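Local coordinates for putative branched-chain amino acid transport system substrate-binding protein (Rhodopseudomonas palustris, PDB 3TX6), which probably serves an ABC importer as the periplasmic solute-binding component and holds the aromatic acid 3-(4-hydroxyphenyl)pyruvate in its cleft, at residues P80-V85 and A100-T105; V85-N90 and P106-W111; D71-S76 and A92-I97; M115-P120 and A284-D289. All coordinates share one frame; numbering follows the deposited sequence. Where two conformers were deposited one is given.

Overall arrangement
Contacts 1, 2 and 3 belong to one lobe of the protein and follow the run strand 72-75, helix 79-92, strand 96-98 and short helix 106-109. Contact 3 pairs the two strands, while contacts 1 and 2 pack successive parts of helix 79-92 against the chain that follows strand 96-98. Contact 2 has its centre about 9 Å from those of contacts 1 and 3. Contact 4, about 13 Å from contact 1 between centres, lies where the chain leaves the sheet of this lobe. Contacts 1 and 4 both touch the ligand, at its keto oxygen and its phenol oxygen respectively, whereas in contact 2 the Arg108 side chain is about 12 Å from it.

Contact 1: P80-V85 and A100-T105; sequences PPTVAV and APLPIT. With ENO (3-(4-hydroxy-phenyl)pyruvic acid), chain D.
Thr82 and Val83, early in helix 79-92, meet Ala100, Leu102 and Pro103 of the loop after strand 96-98 in a buried packing contact beside the ligand pocket. No hydrogen bond passes between the two segments, which bury 206 Å² in all. Thr82 presents both of its branches. Its OG1 lies 3.3 Å from Ala100 CB, but the polar partners of this hydroxyl are elsewhere: it is hydrogen-bonded to Val78 O and to Ser76 N, which fixes its rotation and leaves the methyl of Ala100 as an apolar neighbour. The other branch, CG2, is anti to the backbone N and meets Leu102 CD2 at 4.0 Å, the two side chains crossing at about a right angle. Such a meeting of a helix start with the loop beyond the next strand is in keeping with the type I periplasmic binding protein fold, where loops at the ends of the parallel strands line the cleft between two lobes. Val83 works through CG2 alone, 4.1 Å from Leu102 CB and equally 4.1 Å from Pro103 CD, so one methyl group spans two consecutive loop residues. On the ligand side, Ala100 CB, which touches Thr82 OG1 on one side, lies 3.5 Å from the keto oxygen O4 on the other, so Thr82 is a second-shell residue. Pro101 points away from the helix and brings its CD to 3.2 Å from ligand O4, with CG 4.0 Å from ring carbon C5; its carbonyl is hydrogen-bonded to Thr79 OG1.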
loop_
_atom_site.group_PDB
_atom_site.type_symbol
_atom_site.label_atom_id
_atom_site.label_comp_id
_atom_site.label_asym_id
_atom_site.label_seq_id
_atom_site.Cartn_x
_atom_site.Cartn_y
_atom_site.Cartn_z
ATOM N N PRO A 80 -6.652 9.139 2.279
ATOM C CA PRO A 80 -7.411 10.082 3.125
ATOM C C PRO A 80 -7.934 9.470 4.453
ATOM O O PRO A 80 -7.725 10.053 5.513
ATOM C CB PRO A 80 -8.531 10.585 2.179
ATOM C CG PRO A 80 -7.864 10.505 0.829
ATOM C CD PRO A 80 -7.125 9.185 0.899
ATOM N N PRO A 81 -8.562 8.298 4.411
ATOM C CA PRO A 81 -8.989 7.731 5.710
ATOM C C PRO A 81 -7.790 7.274 6.592
ATOM O O PRO A 81 -7.916 7.161 7.818
ATOM C CB PRO A 81 -9.864 6.557 5.297
ATOM C CG PRO A 81 -9.426 6.201 3.925
ATOM C CD PRO A 81 -9.046 7.516 3.285
ATOM N N THR A 82 -6.649 6.936 5.973
ATOM C CA THR A 82 -5.464 6.475 6.703
ATOM C C THR A 82 -4.871 7.635 7.510
ATOM O O THR A 82 -4.447 7.454 8.683
ATOM C CB THR A 82 -4.422 5.873 5.748
ATOM O OG1 THR A 82 -5.001 4.753 5.098
ATOM C CG2 THR A 82 -3.148 5.389 6.469
ATOM N N VAL A 83 -4.874 8.835 6.926
ATOM C CA VAL A 83 -4.499 10.032 7.670
ATOM C C VAL A 83 -5.389 10.201 8.912
ATOM O O VAL A 83 -4.888 10.447 10.023
ATOM C CB VAL A 83 -4.484 11.277 6.774
ATOM C CG1 VAL A 83 -4.376 12.559 7.612
ATOM C CG2 VAL A 83 -3.326 11.190 5.737
ATOM N N ALA A 84 -6.683 10.003 8.732
ATOM C CA ALA A 84 -7.638 10.074 9.824
ATOM C C ALA A 84 -7.347 9.069 10.939
ATOM O O ALA A 84 -7.413 9.424 12.136
ATOM C CB ALA A 84 -9.071 9.913 9.317
ATOM N N VAL A 85 -7.058 7.824 10.575
ATOM C CA VAL A 85 -6.735 6.824 11.560
ATOM C C VAL A 85 -5.494 7.226 12.335
ATOM O O VAL A 85 -5.445 7.087 13.544
ATOM C CB VAL A 85 -6.571 5.438 10.913
ATOM C CG1 VAL A 85 -6.113 4.407 11.951
ATOM C CG2 VAL A 85 -7.889 4.972 10.245
ATOM N N ALA A 100 -2.215 2.020 3.812
ATOM C CA ALA A 100 -2.059 2.892 2.649
ATOM C C ALA A 100 -0.915 3.822 2.936
ATOM O O ALA A 100 -0.636 4.084 4.082
ATOM C CB ALA A 100 -3.308 3.718 2.403
ATOM N N PRO A 101 -0.165 4.195 1.889
ATOM C CA PRO A 101 0.899 5.149 2.137
ATOM C C PRO A 101 0.214 6.459 2.634
ATOM O O PRO A 101 -0.974 6.740 2.378
ATOM C CB PRO A 101 1.654 5.209 0.823
ATOM C CG PRO A 101 0.771 4.672 -0.198
ATOM C CD PRO A 101 -0.332 3.899 0.465
ATOM N N LEU A 102 0.881 7.149 3.496
ATOM C CA LEU A 102 0.421 8.435 3.916
ATOM C C LEU A 102 1.664 9.269 4.218
ATOM O O LEU A 102 2.757 8.707 4.469
ATOM C CB LEU A 102 -0.453 8.304 5.186
ATOM C CG LEU A 102 0.232 8.058 6.506
ATOM C CD1 LEU A 102 -0.686 8.449 7.663
ATOM C CD2 LEU A 102 0.665 6.596 6.559
ATOM N N PRO A 103 1.493 10.591 4.198
ATOM C CA PRO A 103 2.551 11.459 4.670
ATOM C C PRO A 103 2.702 11.304 6.190
ATOM O O PRO A 103 1.803 11.694 6.960
ATOM C CB PRO A 103 2.047 12.866 4.305
ATOM C CG PRO A 103 0.877 12.666 3.403
ATOM C CD PRO A 103 0.305 11.346 3.746
ATOM N N ILE A 104 3.808 10.701 6.613
ATOM C CA ILE A 104 4.040 10.430 8.049
ATOM C C ILE A 104 4.880 11.585 8.561
ATOM O O ILE A 104 6.102 11.505 8.568
ATOM C CB ILE A 104 4.671 9.020 8.380
ATOM C CG1 ILE A 104 3.758 7.903 7.902
ATOM C CG2 ILE A 104 4.766 8.811 9.897
ATOM C CD1 ILE A 104 4.193 6.479 8.211
ATOM N N THR A 105 4.188 12.666 8.920
ATOM C CA THR A 105 4.721 13.881 9.477
ATOM C C THR A 105 5.177 13.697 10.930
ATOM O O THR A 105 4.820 12.732 11.601
ATOM C CB THR A 105 3.644 14.969 9.490
ATOM O OG1 THR A 105 2.525 14.517 10.278
ATOM C CG2 THR A 105 3.196 15.304 8.082
HETATM O O4 ENO D . -3.031 5.042 -0.809
HETATM C C9 ENO D . -2.711 1.680 -1.291
HETATM C C8 ENO D . -1.754 0.728 -1.004
HETATM C C7 ENO D . -0.544 0.681 -1.715
HETATM C C6 ENO D . -0.291 1.671 -2.644
HETATM C C5 ENO D . -1.254 2.627 -2.957
HETATM C C4 ENO D . -2.479 2.653 -2.269
HETATM O O3 ENO D . 0.393 -0.284 -1.368
HETATM C C3 ENO D . -3.554 3.635 -2.640
HETATM C C2 ENO D . -3.685 4.881 -1.853
HETATM C C1 ENO D . -4.695 5.838 -2.283
HETATM O O2 ENO D . -4.851 6.867 -1.594
HETATM O O1 ENO D . -5.385 5.632 -3.327
#

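Contact 2: V85-N90 and P106-W111; sequences VSNVAN and PERAKW
Asn90 carries the hydrogen bonding between helix 79-92 and the turn that ends in Trp111. Its OD1 accepts the backbone N-H of Trp111 at 3.0 Å, and its ND2 donates to Arg108 O at 3.1 Å, a bent bond of 136° with the donor above the carbonyl plane. ND2 also reaches back one helical turn to Ser86 O at 2.9 Å, a straighter bond (167°) that lies in the amide plane. That carbonyl is gripped twice, since Asn90 N approaches it from the opposite face. Three directed bonds thus fix which way round the amide sits; a weak one from ND2 to Ser112 OG adds to them. In the Rossmann-like alpha/beta lobe this is a connection: the short helix 106-109 packs on helix 79-92 before the chain enters strand 112-114, the outermost strand of the sheet. A water provides the next link, donating to Asn87 OD1 and accepting from Arg108 NH2 at 3.0 Å. The two side chains run side by side in the same direction, their amide and guanidinium planes 48° apart, and Arg108 NH1 is hydrogen-bonded to Pro103 O. Packing contributes the rest. Ser86 OG, itself hydrogen-bonded to Ser112 OG, rests against the start of the Arg108 chain, 3.3 Å from CB and 3.4 Å from CG. At the other end, Asn90 OD1 lies in the plane of the Trp111 indole, at the ring edge, 3.4 Å from CD1, while Ala89 O touches Trp111 CB at 4.0 Å.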
loop_
_atom_site.group_PDB
_atom_site.type_symbol
_atom_site.label_atom_id
_atom_site.label_comp_id
_atom_site.label_asym_id
_atom_site.label_seq_id
_atom_site.Cartn_x
_atom_site.Cartn_y
_atom_site.Cartn_z
ATOM N N VAL A 85 -7.058 7.824 10.575
ATOM C CA VAL A 85 -6.735 6.824 11.560
ATOM C C VAL A 85 -5.494 7.226 12.335
ATOM O O VAL A 85 -5.445 7.087 13.544
ATOM C CB VAL A 85 -6.571 5.438 10.913
ATOM C CG1 VAL A 85 -6.113 4.407 11.951
ATOM C CG2 VAL A 85 -7.889 4.972 10.245
ATOM N N SER A 86 -4.489 7.741 11.626
ATOM C CA SER A 86 -3.254 8.188 12.269
ATOM C C SER A 86 -3.500 9.299 13.270
ATOM O O SER A 86 -2.918 9.275 14.379
ATOM C CB SER A 86 -2.179 8.602 11.211
ATOM O OG SER A 86 -0.988 8.964 11.822
ATOM N N ASN A 87 -4.389 10.245 12.917
ATOM C CA ASN A 87 -4.770 11.322 13.824
ATOM C C ASN A 87 -5.325 10.752 15.127
ATOM O O ASN A 87 -4.914 11.160 16.211
ATOM C CB ASN A 87 -5.811 12.255 13.216
ATOM C CG ASN A 87 -5.251 13.104 12.090
ATOM O OD1 ASN A 87 -4.028 13.299 11.960
ATOM N ND2 ASN A 87 -6.149 13.576 11.226
ATOM N N VAL A 88 -6.210 9.769 15.006
ATOM C CA VAL A 88 -6.831 9.162 16.178
ATOM C C VAL A 88 -5.794 8.392 17.023
ATOM O O VAL A 88 -5.745 8.527 18.251
ATOM C CB VAL A 88 -8.015 8.265 15.793
ATOM C CG1 VAL A 88 -8.561 7.519 17.032
ATOM C CG2 VAL A 88 -9.116 9.107 15.146
ATOM N N ALA A 89 -4.971 7.591 16.339
ATOM C CA ALA A 89 -3.980 6.744 16.959
ATOM C C ALA A 89 -3.008 7.563 17.771
ATOM O O ALA A 89 -2.647 7.179 18.887
ATOM C CB ALA A 89 -3.234 5.892 15.936
ATOM N N ASN A 90 -2.551 8.675 17.203
ATOM C CA ASN A 90 -1.586 9.495 17.893
ATOM C C ASN A 90 -2.161 10.258 19.077
ATOM O O ASN A 90 -1.452 10.517 20.055
ATOM C CB ASN A 90 -0.845 10.430 16.955
ATOM C CG ASN A 90 0.249 9.712 16.184
ATOM O OD1 ASN A 90 1.377 9.609 16.656
ATOM N ND2 ASN A 90 -0.105 9.141 15.008
ATOM N N PRO A 106 5.971 14.632 11.433
ATOM C CA PRO A 106 6.384 14.505 12.822
ATOM C C PRO A 106 5.207 14.321 13.811
ATOM O O PRO A 106 5.327 13.606 14.778
ATOM C CB PRO A 106 7.153 15.810 13.056
ATOM C CG PRO A 106 7.760 16.096 11.710
ATOM C CD PRO A 106 6.663 15.746 10.756
ATOM N N GLU A 107 4.066 14.928 13.513
ATOM C CA GLU A 107 2.850 14.791 14.318
ATOM C C GLU A 107 2.225 13.374 14.334
ATOM O O GLU A 107 1.530 12.979 15.275
ATOM C CB GLU A 107 1.823 15.790 13.774
ATOM C CG GLU A 107 0.671 16.055 14.717
ATOM C CD GLU A 107 1.137 16.644 16.046
ATOM O OE1 GLU A 107 2.273 17.185 16.111
ATOM O OE2 GLU A 107 0.364 16.555 17.029
ATOM N N ARG A 108 2.488 12.616 13.289
ATOM C CA ARG A 108 1.958 11.260 13.125
ATOM C C ARG A 108 2.963 10.159 13.449
ATOM O O ARG A 108 2.595 8.987 13.557
ATOM C CB ARG A 108 1.500 11.136 11.696
ATOM C CG ARG A 108 0.325 12.015 11.342
ATOM C CD ARG A 108 0.018 12.007 9.847
ATOM N NE ARG A 108 -0.936 13.096 9.603
ATOM C CZ ARG A 108 -1.049 13.762 8.480
ATOM N NH1 ARG A 108 -0.263 13.462 7.458
ATOM N NH2 ARG A 108 -1.945 14.747 8.388
ATOM N N ALA A 109 4.234 10.508 13.517
ATOM C CA ALA A 109 5.300 9.498 13.523
ATOM C C ALA A 109 5.392 8.693 14.792
ATOM O O ALA A 109 5.861 7.561 14.750
ATOM C CB ALA A 109 6.672 10.100 13.236
ATOM N N LYS A 110 4.998 9.249 15.928
ATOM C CA LYS A 110 5.230 8.520 17.167
ATOM C C LYS A 110 4.478 7.199 17.194
ATOM O O LYS A 110 5.048 6.207 17.550
ATOM C CB LYS A 110 4.854 9.354 18.374
ATOM C CG LYS A 110 5.205 8.660 19.681
ATOM C CD LYS A 110 5.093 9.563 20.892
ATOM C CE LYS A 110 5.301 8.771 22.193
ATOM N NZ LYS A 110 5.328 9.540 23.475
ATOM N N TRP A 111 3.199 7.204 16.804
ATOM C CA TRP A 111 2.352 6.005 16.941
ATOM C C TRP A 111 2.043 5.285 15.654
ATOM O O TRP A 111 1.502 4.204 15.720
ATOM C CB TRP A 111 1.091 6.324 17.714
ATOM C CG TRP A 111 1.393 6.679 19.130
ATOM C CD1 TRP A 111 1.519 7.950 19.673
ATOM C CD2 TRP A 111 1.653 5.753 20.210
ATOM N NE1 TRP A 111 1.814 7.845 21.005
ATOM C CE2 TRP A 111 1.954 6.549 21.375
ATOM C CE3 TRP A 111 1.698 4.372 20.306
ATOM C CZ2 TRP A 111 2.236 5.970 22.610
ATOM C CZ3 TRP A 111 1.980 3.789 21.555
ATOM C CH2 TRP A 111 2.267 4.585 22.679
HETATM O O HOH W 1 -4.100 15.906 10.056
#

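Contact 3: D71-S76 and A92-I97; sequences DVIMGS and AQVPHI
Asp71 meets Pro95 at the start of a parallel strand pair belonging to the beta-alpha-beta unit in which strand 72-75 leads through helix 79-92 into strand 96-98. Pro95 CD comes to 3.3 Å from Asp71 O, a buried carbonyl for which the model holds no hydrogen-bond partner; the Asp71 carboxylate is instead bound to the backbone N of Gly308 and of Thr9. Val72 uses CG1, 4.3 Å from Ile97 CD1. Ile73 is flanked by two backbone bonds, with its N donating to Pro95 O at 2.9 Å (171°) and its O accepting from Ile97 N at 2.8 Å. The side chains of Ile73 and His96 share one face of the sheet, against Ala89 of helix 79-92, and Ile73 CG2 also meets Val94 CG1 at 4.1 Å. Met74, a selenomethionine, shares the other face with Ile97, toward Ala290 of helix 282-304. Gly75 N continues the pairing with a bond to Ile97 O at 3.1 Å; its backbone angles would jam a CB against the preceding carbonyl oxygen. A side chain then takes over. CG of His96 is anti to the backbone N, and the ring beyond it has Ile73 O at its edge. An alanine in place of His96 would probably leave Gly75 O without this side-chain donor and Ser112 OG without its bond to ND1. His96 NE2 donates to Gly75 O at 2.8 Å, nearly straight at 169°, with the oxygen 6° out of the ring plane.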
loop_
_atom_site.group_PDB
_atom_site.type_symbol
_atom_site.label_atom_id
_atom_site.label_comp_id
_atom_site.label_asym_id
_atom_site.label_seq_id
_atom_site.Cartn_x
_atom_site.Cartn_y
_atom_site.Cartn_z
ATOM N N ASP A 71 -5.243 -2.808 21.530
ATOM C CA ASP A 71 -3.791 -2.679 21.662
ATOM C C ASP A 71 -3.133 -2.116 20.424
ATOM O O ASP A 71 -2.103 -1.498 20.513
ATOM C CB ASP A 71 -3.251 -4.061 21.972
ATOM C CG ASP A 71 -3.800 -4.600 23.287
ATOM O OD1 ASP A 71 -3.570 -4.008 24.335
ATOM O OD2 ASP A 71 -4.499 -5.643 23.240
ATOM N N VAL A 72 -3.702 -2.440 19.259
ATOM C CA VAL A 72 -3.185 -2.008 17.943
ATOM C C VAL A 72 -4.362 -1.686 17.048
ATOM O O VAL A 72 -5.391 -2.392 17.110
ATOM C CB VAL A 72 -2.346 -3.146 17.267
ATOM C CG1 VAL A 72 -1.758 -2.731 15.934
ATOM C CG2 VAL A 72 -1.231 -3.611 18.215
ATOM N N ILE A 73 -4.204 -0.668 16.202
ATOM C CA ILE A 73 -5.183 -0.364 15.170
ATOM C C ILE A 73 -4.515 -0.369 13.805
ATOM O O ILE A 73 -3.319 -0.076 13.678
ATOM C CB ILE A 73 -5.986 0.919 15.479
ATOM C CG1 ILE A 73 -5.181 2.155 15.448
ATOM C CG2 ILE A 73 -6.729 0.764 16.778
ATOM C CD1 ILE A 73 -6.025 3.427 15.630
HETATM N N MSE A 74 -5.282 -0.766 12.797
HETATM C CA MSE A 74 -4.778 -0.903 11.440
HETATM C C MSE A 74 -5.743 -0.246 10.472
HETATM O O MSE A 74 -6.941 -0.203 10.678
HETATM C CB MSE A 74 -4.675 -2.375 11.013
HETATM C CG MSE A 74 -3.904 -3.225 12.002
HETATM SE SE MSE A 74 -3.785 -5.077 11.431
HETATM C CE MSE A 74 -4.027 -4.770 9.538
ATOM N N GLY A 75 -5.187 0.291 9.396
ATOM C CA GLY A 75 -5.990 0.789 8.297
ATOM C C GLY A 75 -5.455 2.110 7.797
ATOM O O GLY A 75 -4.404 2.594 8.258
ATOM N N SER A 76 -6.125 2.736 6.846
ATOM C CA SER A 76 -7.243 2.213 6.087
ATOM C C SER A 76 -6.655 1.778 4.722
ATOM O O SER A 76 -5.484 1.506 4.623
ATOM C CB SER A 76 -8.343 3.310 5.979
ATOM O OG SER A 76 -9.445 2.912 5.165
ATOM N N ALA A 92 -4.826 9.070 20.916
ATOM C CA ALA A 92 -5.193 8.050 21.881
ATOM C C ALA A 92 -3.952 7.268 22.416
ATOM O O ALA A 92 -4.064 6.494 23.378
ATOM C CB ALA A 92 -6.192 7.065 21.281
ATOM N N GLN A 93 -2.826 7.413 21.741
ATOM C CA GLN A 93 -1.591 6.718 22.077
ATOM C C GLN A 93 -1.676 5.207 21.901
ATOM O O GLN A 93 -1.415 4.426 22.825
ATOM C CB GLN A 93 -1.112 7.114 23.502
ATOM C CG GLN A 93 -1.038 8.629 23.706
ATOM C CD GLN A 93 -0.498 8.935 25.073
ATOM O OE1 GLN A 93 -1.246 8.941 26.093
ATOM N NE2 GLN A 93 0.789 9.147 25.132
ATOM N N VAL A 94 -2.087 4.822 20.705
ATOM C CA VAL A 94 -2.251 3.437 20.328
ATOM C C VAL A 94 -1.428 3.180 19.047
ATOM O O VAL A 94 -1.517 3.921 18.103
ATOM C CB VAL A 94 -3.728 3.103 20.067
ATOM C CG1 VAL A 94 -3.875 1.611 19.653
ATOM C CG2 VAL A 94 -4.577 3.426 21.297
ATOM N N PRO A 95 -0.645 2.081 19.027
ATOM C CA PRO A 95 0.078 1.752 17.803
ATOM C C PRO A 95 -0.863 1.622 16.622
ATOM O O PRO A 95 -1.909 0.955 16.701
ATOM C CB PRO A 95 0.744 0.415 18.122
ATOM C CG PRO A 95 0.928 0.469 19.633
ATOM C CD PRO A 95 -0.282 1.183 20.141
ATOM N N HIS A 96 -0.438 2.199 15.508
ATOM C CA HIS A 96 -1.190 2.182 14.267
ATOM C C HIS A 96 -0.340 1.649 13.161
ATOM O O HIS A 96 0.742 2.184 12.878
ATOM C CB HIS A 96 -1.628 3.630 13.959
ATOM C CG HIS A 96 -2.176 3.803 12.576
ATOM N ND1 HIS A 96 -1.921 4.912 11.815
ATOM C CD2 HIS A 96 -3.002 2.968 11.806
ATOM C CE1 HIS A 96 -2.535 4.768 10.625
ATOM N NE2 HIS A 96 -3.188 3.580 10.614
ATOM N N ILE A 97 -0.814 0.583 12.506
ATOM C CA ILE A 97 -0.157 0.082 11.308
ATOM C C ILE A 97 -1.017 0.465 10.088
ATOM O O ILE A 97 -2.153 -0.032 9.910
ATOM C CB ILE A 97 0.057 -1.447 11.354
ATOM C CG1 ILE A 97 0.952 -1.828 12.517
ATOM C CG2 ILE A 97 0.681 -1.896 10.068
ATOM C CD1 ILE A 97 1.103 -3.334 12.778
#

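Contact 4: M115-P120 and A284-D289; sequences MPQPIP and AAHSFD. With ENO (3-(4-hydroxy-phenyl)pyruvic acid), chain D.
His286 and Pro116 carry this contact, in which ring packing and a bond to the ligand go together. The packing is a CH-pi interaction: Pro116 CG stands over one face of the imidazole, 3.9 Å from its centroid and 15° off the normal, displaced toward the rim. Pro116 CA adds a touch on His286 CE1 at 3.5 Å. The polar interaction is made by NE2, which is hydrogen-bonded at 2.6 Å to the phenol oxygen O3, either group being a possible donor. O3 lies near the imidazole plane, and Pro116 CB approaches it to 3.4 Å, so the proline borders both histidine and ligand. Segment 115-120 is one of the crossings between lobes expected in a type I periplasmic binding protein: it leaves strand 112-114 of one sheet for helix 119-130 and strand 137-143 of the other. Replacing His286 by alanine would probably leave O3 without this mate and open a gap under the Pro116 ring. Gln117 OE1 lies at the imidazole edge, 4.0 Å from CE1, but is hydrogen-bonded to Gln282 NE2, which also binds the ligand, while Gln117 NE2 donates to Ser347 O. Van der Waals contact continues along helix 282-304, where the CG of selenomethionine Met115 lies 4.0 Å from the carbonyl oxygen His286 O. Its bent chain takes CE close to Asp289 CB, though a second deposited conformer makes this touch doubtful. The Asp289 carboxylate turns to Ser329 OG and Gln330 N.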
loop_
_atom_site.group_PDB
_atom_site.type_symbol
_atom_site.label_atom_id
_atom_site.label_comp_id
_atom_site.label_asym_id
_atom_site.label_seq_id
_atom_site.Cartn_x
_atom_site.Cartn_y
_atom_site.Cartn_z
HETATM N N MSE A 115 2.777 -0.122 6.238
HETATM C CA MSE A 115 3.133 -1.320 5.490
HETATM C C MSE A 115 3.431 -1.047 4.017
HETATM O O MSE A 115 4.370 -1.616 3.471
HETATM C CB MSE A 115 2.064 -2.387 5.683
HETATM C CG MSE A 115 1.830 -2.667 7.172
HETATM SE SE MSE A 115 3.487 -3.080 8.206
HETATM C CE MSE A 115 3.759 -4.780 7.318
ATOM N N PRO A 116 2.624 -0.224 3.325
ATOM C CA PRO A 116 2.933 0.009 1.892
ATOM C C PRO A 116 4.295 0.642 1.671
ATOM O O PRO A 116 4.784 1.405 2.506
ATOM C CB PRO A 116 1.811 0.929 1.422
ATOM C CG PRO A 116 0.695 0.636 2.370
ATOM C CD PRO A 116 1.408 0.485 3.708
ATOM N N GLN A 117 4.910 0.309 0.537
ATOM C CA GLN A 117 6.133 0.912 0.160
ATOM C C GLN A 117 5.984 2.445 0.065
ATOM O O GLN A 117 5.003 2.941 -0.467
ATOM C CB GLN A 117 6.604 0.378 -1.188
ATOM C CG GLN A 117 6.958 -1.114 -1.172
ATOM C CD GLN A 117 5.765 -2.055 -1.250
ATOM O OE1 GLN A 117 4.629 -1.611 -1.397
ATOM N NE2 GLN A 117 6.032 -3.378 -1.192
ATOM N N PRO A 118 6.979 3.191 0.594
ATOM C CA PRO A 118 6.953 4.637 0.464
ATOM C C PRO A 118 7.075 5.067 -0.963
ATOM O O PRO A 118 7.722 4.391 -1.782
ATOM C CB PRO A 118 8.134 5.094 1.320
ATOM C CG PRO A 118 9.086 3.969 1.311
ATOM C CD PRO A 118 8.219 2.719 1.232
ATOM N N ILE A 119 6.390 6.140 -1.301
ATOM C CA ILE A 119 6.397 6.619 -2.668
ATOM C C ILE A 119 7.802 6.746 -3.277
ATOM O O ILE A 119 7.962 6.320 -4.401
ATOM C CB ILE A 119 5.571 7.904 -2.816
ATOM C CG1 ILE A 119 4.082 7.602 -3.039
ATOM C CG2 ILE A 119 6.048 8.795 -3.979
ATOM C CD1 ILE A 119 3.432 6.806 -1.949
ATOM N N PRO A 120 8.820 7.258 -2.535
ATOM C CA PRO A 120 10.129 7.409 -3.216
ATOM C C PRO A 120 10.767 6.110 -3.638
ATOM O O PRO A 120 11.483 6.108 -4.635
ATOM C CB PRO A 120 10.968 8.210 -2.213
ATOM C CG PRO A 120 9.919 9.045 -1.525
ATOM C CD PRO A 120 8.744 8.106 -1.342
ATOM N N ALA A 284 -3.996 -7.386 -0.208
ATOM C CA ALA A 284 -4.102 -8.523 0.719
ATOM C C ALA A 284 -2.801 -8.625 1.570
ATOM O O ALA A 284 -2.823 -8.955 2.743
ATOM C CB ALA A 284 -4.333 -9.819 -0.032
ATOM N N ALA A 285 -1.666 -8.426 0.899
ATOM C CA ALA A 285 -0.373 -8.555 1.497
ATOM C C ALA A 285 -0.160 -7.563 2.626
ATOM O O ALA A 285 0.566 -7.881 3.572
ATOM C CB ALA A 285 0.700 -8.435 0.420
ATOM N N HIS A 286 -0.734 -6.368 2.549
ATOM C CA HIS A 286 -0.501 -5.394 3.620
ATOM C C HIS A 286 -1.130 -5.810 4.926
ATOM O O HIS A 286 -0.486 -5.661 5.966
ATOM C CB HIS A 286 -0.923 -3.985 3.239
ATOM C CG HIS A 286 -0.214 -3.431 2.048
ATOM N ND1 HIS A 286 1.125 -3.600 1.804
ATOM C CD2 HIS A 286 -0.713 -2.667 0.999
ATOM C CE1 HIS A 286 1.441 -2.949 0.649
ATOM N NE2 HIS A 286 0.328 -2.390 0.162
ATOM N N SER A 287 -2.377 -6.294 4.916
ATOM C CA SER A 287 -2.954 -6.793 6.160
ATOM C C SER A 287 -2.243 -8.065 6.657
ATOM O O SER A 287 -1.931 -8.188 7.840
ATOM C CB SER A 287 -4.482 -6.968 6.116
ATOM O OG SER A 287 -4.784 -7.822 5.125
ATOM N N PHE A 288 -1.932 -8.990 5.755
ATOM C CA PHE A 288 -1.162 -10.178 6.107
ATOM C C PHE A 288 0.166 -9.792 6.776
ATOM O O PHE A 288 0.538 -10.341 7.812
ATOM C CB PHE A 288 -0.936 -11.023 4.859
ATOM C CG PHE A 288 -0.198 -12.295 5.091
ATOM C CD1 PHE A 288 -0.889 -13.447 5.454
ATOM C CD2 PHE A 288 1.159 -12.383 4.893
ATOM C CE1 PHE A 288 -0.247 -14.639 5.622
ATOM C CE2 PHE A 288 1.806 -13.602 5.049
ATOM C CZ PHE A 288 1.103 -14.714 5.433
ATOM N N ASP A 289 0.877 -8.855 6.156
ATOM C CA ASP A 289 2.195 -8.457 6.655
ATOM C C ASP A 289 2.086 -7.730 7.999
ATOM O O ASP A 289 2.970 -7.844 8.829
ATOM C CB ASP A 289 2.877 -7.563 5.650
ATOM C CG ASP A 289 3.347 -8.303 4.420
ATOM O OD1 ASP A 289 3.252 -9.549 4.406
ATOM O OD2 ASP A 289 3.866 -7.633 3.505
HETATM O O4 ENO D . -3.031 5.042 -0.809
HETATM C C9 ENO D . -2.711 1.680 -1.291
HETATM C C8 ENO D . -1.754 0.728 -1.004
HETATM C C7 ENO D . -0.544 0.681 -1.715
HETATM C C6 ENO D . -0.291 1.671 -2.644
HETATM C C5 ENO D . -1.254 2.627 -2.957
HETATM C C4 ENO D . -2.479 2.653 -2.269
HETATM O O3 ENO D . 0.393 -0.284 -1.368
HETATM C C3 ENO D . -3.554 3.635 -2.640
HETATM C C2 ENO D . -3.685 4.881 -1.853
HETATM C C1 ENO D . -4.695 5.838 -2.283
HETATM O O2 ENO D . -4.851 6.867 -1.594
HETATM O O1 ENO D . -5.385 5.632 -3.327
#